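Local atomic coordinates of mitogen (Streptococcus dysgalactiae, PDB entry 2J4X), a protein that acts as a bacterial superantigen and mitogen, probably a secreted toxin of the staphylococcal/streptococcal family, and binds a zinc ion. Residues 127-131 and 142-146; 167-173 and 199-205. All coordinates share one frame; numbering follows the deposited sequence.

Overall arrangement
Both contacts belong to the beta-grasp domain, and their centres lie about 12 Å apart. Interaction 1 comes first along the chain and closes before interaction 2 opens: it sets helix 137-150 against edge strand 126-132. Interaction 2 pairs strands 166-172 and 199-206 of the same mixed five-stranded sheet, in which strand 104-114 separates 126-132 from 199-206. The two meet in one hydrophobic core under the helix, where Leu144 CD1 packs 3.4 Å from Trp168 CE3 and Ile128 CD1 lies 3.9 Å from Phe202 CE1. The helix thus spans one face of the sheet, while the zinc ion is held by side chains on the other face.

Interaction 1: 127-131 and 142-146; sequences KITFQ and VRLRK
Arg143 reaches from helix 137-150 to the edge strand of the beta-grasp sheet, where it meets Ile128, Thr129 and Phe130. Here the helix lies across the sheet in the manner of the ubiquitin-like fold, its short segment running nearly antiparallel to the strand at 150° with the axes 9.9 Å apart. Arg143 comes first along the helix. Its length suits the place, spanning the gap to the strand, and a bend at chi3 (62°) turns its guanidinium toward the carbonyl of Thr129. Both terminal nitrogens then bind that one oxygen end-on, NH1 to Thr129 O at 2.9 Å and NH2 to the same atom at 3.0 Å. The oxygen lies at the edge of the guanidinium, near its plane; NH2 approaches on a lone pair, whereas NH1 is tilted out of the carbonyl plane. Glu139, one turn earlier in the helix, forms a salt bridge with NH1 and probably helps to set the rotation of the group. Phe130 slides past it in the opposite direction, its ring inclined 59° to the guanidinium; with Arg143 CZ 5.0 Å from the centroid of the Phe130 ring, any cation-pi attraction is weak at most. Leu144 follows, turned into the core, where an aliphatic residue is at home. Its CB meets Ile128 CD1 at 4.1 Å, the two side chains crossing at about a right angle. Beta-branched Ile128 serves both neighbours: while CD1 goes to the leucine, CG2 stands over the centre of one guanidinium face, 3.4 Å from Arg143 CZ.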
loop_
_atom_site.group_PDB
_atom_site.type_symbol
_atom_site.label_atom_id
_atom_site.label_comp_id
_atom_site.label_asym_id
_atom_site.label_seq_id
_atom_site.Cartn_x
_atom_site.Cartn_y
_atom_site.Cartn_z
ATOM N N LYS A 127 -3.470 12.802 -8.417
ATOM C CA LYS A 127 -2.963 11.767 -9.324
ATOM C C LYS A 127 -1.836 11.024 -8.580
ATOM O O LYS A 127 -1.146 11.612 -7.738
ATOM C CB LYS A 127 -2.412 12.410 -10.610
ATOM N N ILE A 128 -1.683 9.724 -8.842
ATOM C CA ILE A 128 -0.599 8.942 -8.232
ATOM C C ILE A 128 0.146 8.399 -9.432
ATOM O O ILE A 128 -0.450 7.813 -10.340
ATOM C CB ILE A 128 -1.089 7.725 -7.380
ATOM C CG1 ILE A 128 -1.992 8.186 -6.225
ATOM C CG2 ILE A 128 0.118 6.994 -6.787
ATOM C CD1 ILE A 128 -2.593 7.015 -5.405
ATOM N N THR A 129 1.451 8.606 -9.441
ATOM C CA THR A 129 2.283 8.143 -10.540
ATOM C C THR A 129 3.022 6.829 -10.248
ATOM O O THR A 129 3.589 6.651 -9.162
ATOM C CB THR A 129 3.312 9.247 -10.937
ATOM O OG1 THR A 129 2.622 10.382 -11.493
ATOM C CG2 THR A 129 4.302 8.715 -11.960
ATOM N N PHE A 130 2.979 5.914 -11.228
ATOM C CA PHE A 130 3.657 4.600 -11.179
ATOM C C PHE A 130 4.545 4.425 -12.425
ATOM O O PHE A 130 4.236 4.936 -13.503
ATOM C CB PHE A 130 2.650 3.446 -11.142
ATOM C CG PHE A 130 1.654 3.551 -10.037
ATOM C CD1 PHE A 130 0.456 4.230 -10.226
ATOM C CD2 PHE A 130 1.909 2.982 -8.799
ATOM C CE1 PHE A 130 -0.481 4.338 -9.190
ATOM C CE2 PHE A 130 0.977 3.088 -7.766
ATOM C CZ PHE A 130 -0.215 3.767 -7.968
ATOM N N GLN A 131 5.644 3.702 -12.272
ATOM C CA GLN A 131 6.527 3.491 -13.401
ATOM C C GLN A 131 6.762 2.022 -13.779
ATOM O O GLN A 131 7.631 1.732 -14.619
ATOM C CB GLN A 131 7.858 4.198 -13.163
ATOM C CG GLN A 131 8.576 3.751 -11.942
ATOM C CD GLN A 131 9.736 4.651 -11.620
ATOM O OE1 GLN A 131 10.802 4.568 -12.241
ATOM N NE2 GLN A 131 9.534 5.539 -10.648
ATOM N N VAL A 142 -1.344 2.218 0.444
ATOM C CA VAL A 142 -0.558 3.064 1.330
ATOM C C VAL A 142 -0.321 4.474 0.780
ATOM O O VAL A 142 -0.420 5.450 1.508
ATOM C CB VAL A 142 0.823 2.407 1.641
ATOM C CG1 VAL A 142 1.760 3.435 2.314
ATOM C CG2 VAL A 142 0.607 1.156 2.525
ATOM N N ARG A 143 0.024 4.597 -0.493
ATOM C CA ARG A 143 0.231 5.919 -1.061
ATOM C C ARG A 143 -1.115 6.690 -1.141
ATOM O O ARG A 143 -1.171 7.921 -0.920
ATOM C CB ARG A 143 0.872 5.788 -2.451
ATOM C CG ARG A 143 2.268 5.175 -2.437
ATOM C CD ARG A 143 2.837 5.040 -3.850
ATOM N NE ARG A 143 2.993 6.333 -4.516
ATOM C CZ ARG A 143 3.345 6.479 -5.788
ATOM N NH1 ARG A 143 3.574 5.417 -6.531
ATOM N NH2 ARG A 143 3.475 7.681 -6.324
ATOM N N LEU A 144 -2.198 5.976 -1.441
ATOM C CA LEU A 144 -3.502 6.618 -1.540
ATOM C C LEU A 144 -3.923 7.131 -0.184
ATOM O O LEU A 144 -4.444 8.246 -0.076
ATOM C CB LEU A 144 -4.566 5.649 -2.089
ATOM C CG LEU A 144 -5.973 6.238 -2.282
ATOM C CD1 LEU A 144 -6.657 5.594 -3.472
ATOM C CD2 LEU A 144 -6.784 6.058 -1.016
ATOM N N ARG A 145 -3.702 6.328 0.854
ATOM C CA ARG A 145 -4.082 6.743 2.208
ATOM C C ARG A 145 -3.232 7.921 2.678
ATOM O O ARG A 145 -3.768 8.874 3.228
ATOM C CB ARG A 145 -3.958 5.577 3.201
ATOM C CG ARG A 145 -5.001 4.505 2.997
ATOM C CD ARG A 145 -4.771 3.313 3.893
ATOM N NE ARG A 145 -5.582 2.175 3.480
ATOM C CZ ARG A 145 -6.452 1.539 4.256
ATOM N NH1 ARG A 145 -6.650 1.916 5.509
ATOM N NH2 ARG A 145 -7.108 0.501 3.777
ATOM N N LYS A 146 -1.917 7.861 2.446
ATOM C CA LYS A 146 -0.996 8.931 2.841
ATOM C C LYS A 146 -1.340 10.254 2.143
ATOM O O LYS A 146 -1.262 11.322 2.742
ATOM C CB LYS A 146 0.451 8.522 2.552
ATOM C CG LYS A 146 1.051 7.613 3.609
ATOM C CD LYS A 146 2.472 7.167 3.212
ATOM C CE LYS A 146 3.162 6.299 4.263
ATOM N NZ LYS A 146 3.650 7.092 5.407
#

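Interaction 2: 167-173 and 199-205; sequences YWGIHYK and VSHFDVY. With ZN (zinc ion), chain B.
One face of the His201 ring carries His171 CB, 3.7 Å from the ring centroid, while Ser200 OG lies at its edge and accepts a hydrogen bond from His201 ND1. That bond leaves NE2 directed at the zinc ion and helps fix the ring's rotation. The His171 ring has Asp203 OD2 near its plane at the edge, with the carboxylate turned 76° from the ring. Three side chains of the protein bind the zinc: His171 ND1 at 2.2 Å, carried there by a CG anti to the backbone N (chi1 -154°), His201 NE2 at 2.1 Å and Asp203 OD2 at 2.2 Å. Imidazole nitrogens and a carboxylate oxygen are natural zinc ligands, and alternation along antiparallel strands brings all three to one face of the beta-grasp sheet. In a classic beta bulge, Ser200 and His201 of strand 199-206 both face His171, whose O accepts from both amides. Farther along the zinc-side face, Tyr205 CB sits over one face of the Tyr167 ring, the two rings near parallel but slid apart. On the opposite face, apolar side chains face helix 137-150. Trp168 points its edge at the face of Phe202 in a T-shaped pair, planes at 85°, and its indole NE1 gives a hydrogen bond to Asp141 OD1 of that helix. Ile170 CG1 touches Phe202 CE2 at 3.9 Å. Near the bulge, Ile170 CG2 and Val199 CG2 are pressed to 3.4 Å, tighter than usual.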
loop_
_atom_site.group_PDB
_atom_site.type_symbol
_atom_site.label_atom_id
_atom_site.label_comp_id
_atom_site.label_asym_id
_atom_site.label_seq_id
_atom_site.Cartn_x
_atom_site.Cartn_y
_atom_site.Cartn_z
ATOM N N TYR A 167 -14.458 4.252 1.926
ATOM C CA TYR A 167 -13.741 3.216 1.188
ATOM C C TYR A 167 -13.297 3.763 -0.182
ATOM O O TYR A 167 -13.692 4.852 -0.589
ATOM C CB TYR A 167 -14.638 1.962 1.027
ATOM C CG TYR A 167 -15.867 2.135 0.144
ATOM C CD1 TYR A 167 -15.876 1.687 -1.177
ATOM C CD2 TYR A 167 -17.011 2.757 0.630
ATOM C CE1 TYR A 167 -16.984 1.858 -1.979
ATOM C CE2 TYR A 167 -18.122 2.933 -0.171
ATOM C CZ TYR A 167 -18.099 2.483 -1.469
ATOM O OH TYR A 167 -19.202 2.675 -2.252
ATOM N N TRP A 168 -12.446 3.028 -0.875
ATOM C CA TRP A 168 -12.024 3.481 -2.177
ATOM C C TRP A 168 -11.968 2.277 -3.076
ATOM O O TRP A 168 -12.163 1.152 -2.629
ATOM C CB TRP A 168 -10.654 4.163 -2.121
ATOM C CG TRP A 168 -9.536 3.232 -1.832
ATOM C CD1 TRP A 168 -9.183 2.712 -0.611
ATOM C CD2 TRP A 168 -8.609 2.696 -2.780
ATOM N NE1 TRP A 168 -8.085 1.888 -0.745
ATOM C CE2 TRP A 168 -7.712 1.857 -2.065
ATOM C CE3 TRP A 168 -8.447 2.840 -4.169
ATOM C CZ2 TRP A 168 -6.665 1.167 -2.694
ATOM C CZ3 TRP A 168 -7.410 2.155 -4.790
ATOM C CH2 TRP A 168 -6.528 1.326 -4.049
ATOM N N GLY A 169 -11.708 2.520 -4.352
ATOM C CA GLY A 169 -11.612 1.432 -5.303
ATOM C C GLY A 169 -10.720 1.697 -6.502
ATOM O O GLY A 169 -10.474 2.833 -6.888
ATOM N N ILE A 170 -10.218 0.610 -7.071
ATOM C CA ILE A 170 -9.394 0.650 -8.265
ATOM C C ILE A 170 -10.441 0.403 -9.340
ATOM O O ILE A 170 -11.071 -0.664 -9.362
ATOM C CB ILE A 170 -8.379 -0.514 -8.277
ATOM C CG1 ILE A 170 -7.382 -0.324 -7.134
ATOM C CG2 ILE A 170 -7.680 -0.601 -9.643
ATOM C CD1 ILE A 170 -6.512 -1.525 -6.857
ATOM N N HIS A 171 -10.668 1.391 -10.200
ATOM C CA HIS A 171 -11.657 1.225 -11.254
ATOM C C HIS A 171 -10.954 0.838 -12.527
ATOM O O HIS A 171 -10.286 1.657 -13.168
ATOM C CB HIS A 171 -12.476 2.492 -11.466
ATOM C CG HIS A 171 -13.838 2.232 -12.048
ATOM N ND1 HIS A 171 -14.959 2.947 -11.674
ATOM C CD2 HIS A 171 -14.260 1.324 -12.962
ATOM C CE1 HIS A 171 -16.011 2.488 -12.329
ATOM N NE2 HIS A 171 -15.614 1.504 -13.118
ATOM N N TYR A 172 -11.109 -0.448 -12.846
ATOM C CA TYR A 172 -10.525 -1.091 -14.014
ATOM C C TYR A 172 -11.143 -0.604 -15.317
ATOM O O TYR A 172 -12.265 -0.084 -15.325
ATOM C CB TYR A 172 -10.653 -2.619 -13.880
ATOM C CG TYR A 172 -9.750 -3.188 -12.800
ATOM C CD1 TYR A 172 -10.264 -3.576 -11.559
ATOM C CD2 TYR A 172 -8.363 -3.271 -12.994
ATOM C CE1 TYR A 172 -9.418 -4.024 -10.529
ATOM C CE2 TYR A 172 -7.509 -3.717 -11.971
ATOM C CZ TYR A 172 -8.044 -4.086 -10.742
ATOM O OH TYR A 172 -7.213 -4.488 -9.721
ATOM N N LYS A 173 -10.391 -0.750 -16.407
ATOM C CA LYS A 173 -10.847 -0.331 -17.712
ATOM C C LYS A 173 -12.004 -1.211 -18.185
ATOM O O LYS A 173 -12.840 -0.781 -18.984
ATOM C CB LYS A 173 -9.687 -0.390 -18.687
ATOM C CG LYS A 173 -8.657 0.687 -18.449
ATOM C CD LYS A 173 -7.454 0.480 -19.350
ATOM C CE LYS A 173 -6.432 1.572 -19.167
ATOM N NZ LYS A 173 -5.240 1.385 -20.043
ATOM N N VAL A 199 -5.896 -0.664 -15.219
ATOM C CA VAL A 199 -6.488 0.306 -14.304
ATOM C C VAL A 199 -6.846 1.605 -15.009
ATOM O O VAL A 199 -6.024 2.198 -15.711
ATOM C CB VAL A 199 -5.507 0.646 -13.121
ATOM C CG1 VAL A 199 -6.022 1.840 -12.336
ATOM C CG2 VAL A 199 -5.364 -0.560 -12.185
ATOM N N SER A 200 -8.080 2.056 -14.825
ATOM C CA SER A 200 -8.466 3.308 -15.426
ATOM C C SER A 200 -8.191 4.426 -14.419
ATOM O O SER A 200 -7.410 5.337 -14.701
ATOM C CB SER A 200 -9.935 3.295 -15.807
ATOM O OG SER A 200 -10.289 4.556 -16.357
ATOM N N HIS A 201 -8.807 4.352 -13.241
ATOM C CA HIS A 201 -8.601 5.383 -12.225
ATOM C C HIS A 201 -8.901 4.860 -10.837
ATOM O O HIS A 201 -9.273 3.698 -10.684
ATOM C CB HIS A 201 -9.511 6.578 -12.485
ATOM C CG HIS A 201 -10.959 6.217 -12.596
ATOM N ND1 HIS A 201 -11.503 5.659 -13.734
ATOM C CD2 HIS A 201 -11.976 6.325 -11.710
ATOM C CE1 HIS A 201 -12.793 5.441 -13.547
ATOM N NE2 HIS A 201 -13.106 5.837 -12.327
ATOM N N PHE A 202 -8.731 5.721 -9.830
ATOM C CA PHE A 202 -9.018 5.358 -8.440
ATOM C C PHE A 202 -10.196 6.202 -7.964
ATOM O O PHE A 202 -10.251 7.394 -8.263
ATOM C CB PHE A 202 -7.814 5.631 -7.525
ATOM C CG PHE A 202 -6.589 4.835 -7.872
ATOM C CD1 PHE A 202 -5.323 5.404 -7.743
ATOM C CD2 PHE A 202 -6.700 3.527 -8.349
ATOM C CE1 PHE A 202 -4.177 4.685 -8.093
ATOM C CE2 PHE A 202 -5.567 2.799 -8.701
ATOM C CZ PHE A 202 -4.300 3.381 -8.573
ATOM N N ASP A 203 -11.131 5.581 -7.239
ATOM C CA ASP A 203 -12.304 6.280 -6.702
ATOM C C ASP A 203 -12.321 6.248 -5.186
ATOM O O ASP A 203 -12.227 5.182 -4.581
ATOM C CB ASP A 203 -13.599 5.653 -7.208
ATOM C CG ASP A 203 -13.872 5.959 -8.666
ATOM O OD1 ASP A 203 -13.817 7.152 -9.068
ATOM O OD2 ASP A 203 -14.152 4.990 -9.406
ATOM N N VAL A 204 -12.453 7.418 -4.575
ATOM C CA VAL A 204 -12.477 7.516 -3.122
ATOM C C VAL A 204 -13.886 7.907 -2.681
ATOM O O VAL A 204 -14.410 8.905 -3.150
ATOM C CB VAL A 204 -11.475 8.567 -2.647
ATOM C CG1 VAL A 204 -11.441 8.603 -1.143
ATOM C CG2 VAL A 204 -10.103 8.266 -3.223
ATOM N N TYR A 205 -14.505 7.118 -1.799
ATOM C CA TYR A 205 -15.870 7.394 -1.322
ATOM C C TYR A 205 -15.933 7.767 0.134
ATOM O O TYR A 205 -16.119 6.901 0.989
ATOM C CB TYR A 205 -16.778 6.192 -1.556
ATOM C CG TYR A 205 -16.893 5.863 -3.010
ATOM C CD1 TYR A 205 -16.042 4.928 -3.614
ATOM C CD2 TYR A 205 -17.802 6.545 -3.810
ATOM C CE1 TYR A 205 -16.102 4.686 -4.984
ATOM C CE2 TYR A 205 -17.867 6.317 -5.173
ATOM C CZ TYR A 205 -17.022 5.391 -5.752
ATOM O OH TYR A 205 -17.124 5.187 -7.103
HETATM ZN ZN ZN B . -14.897 5.152 -11.457
#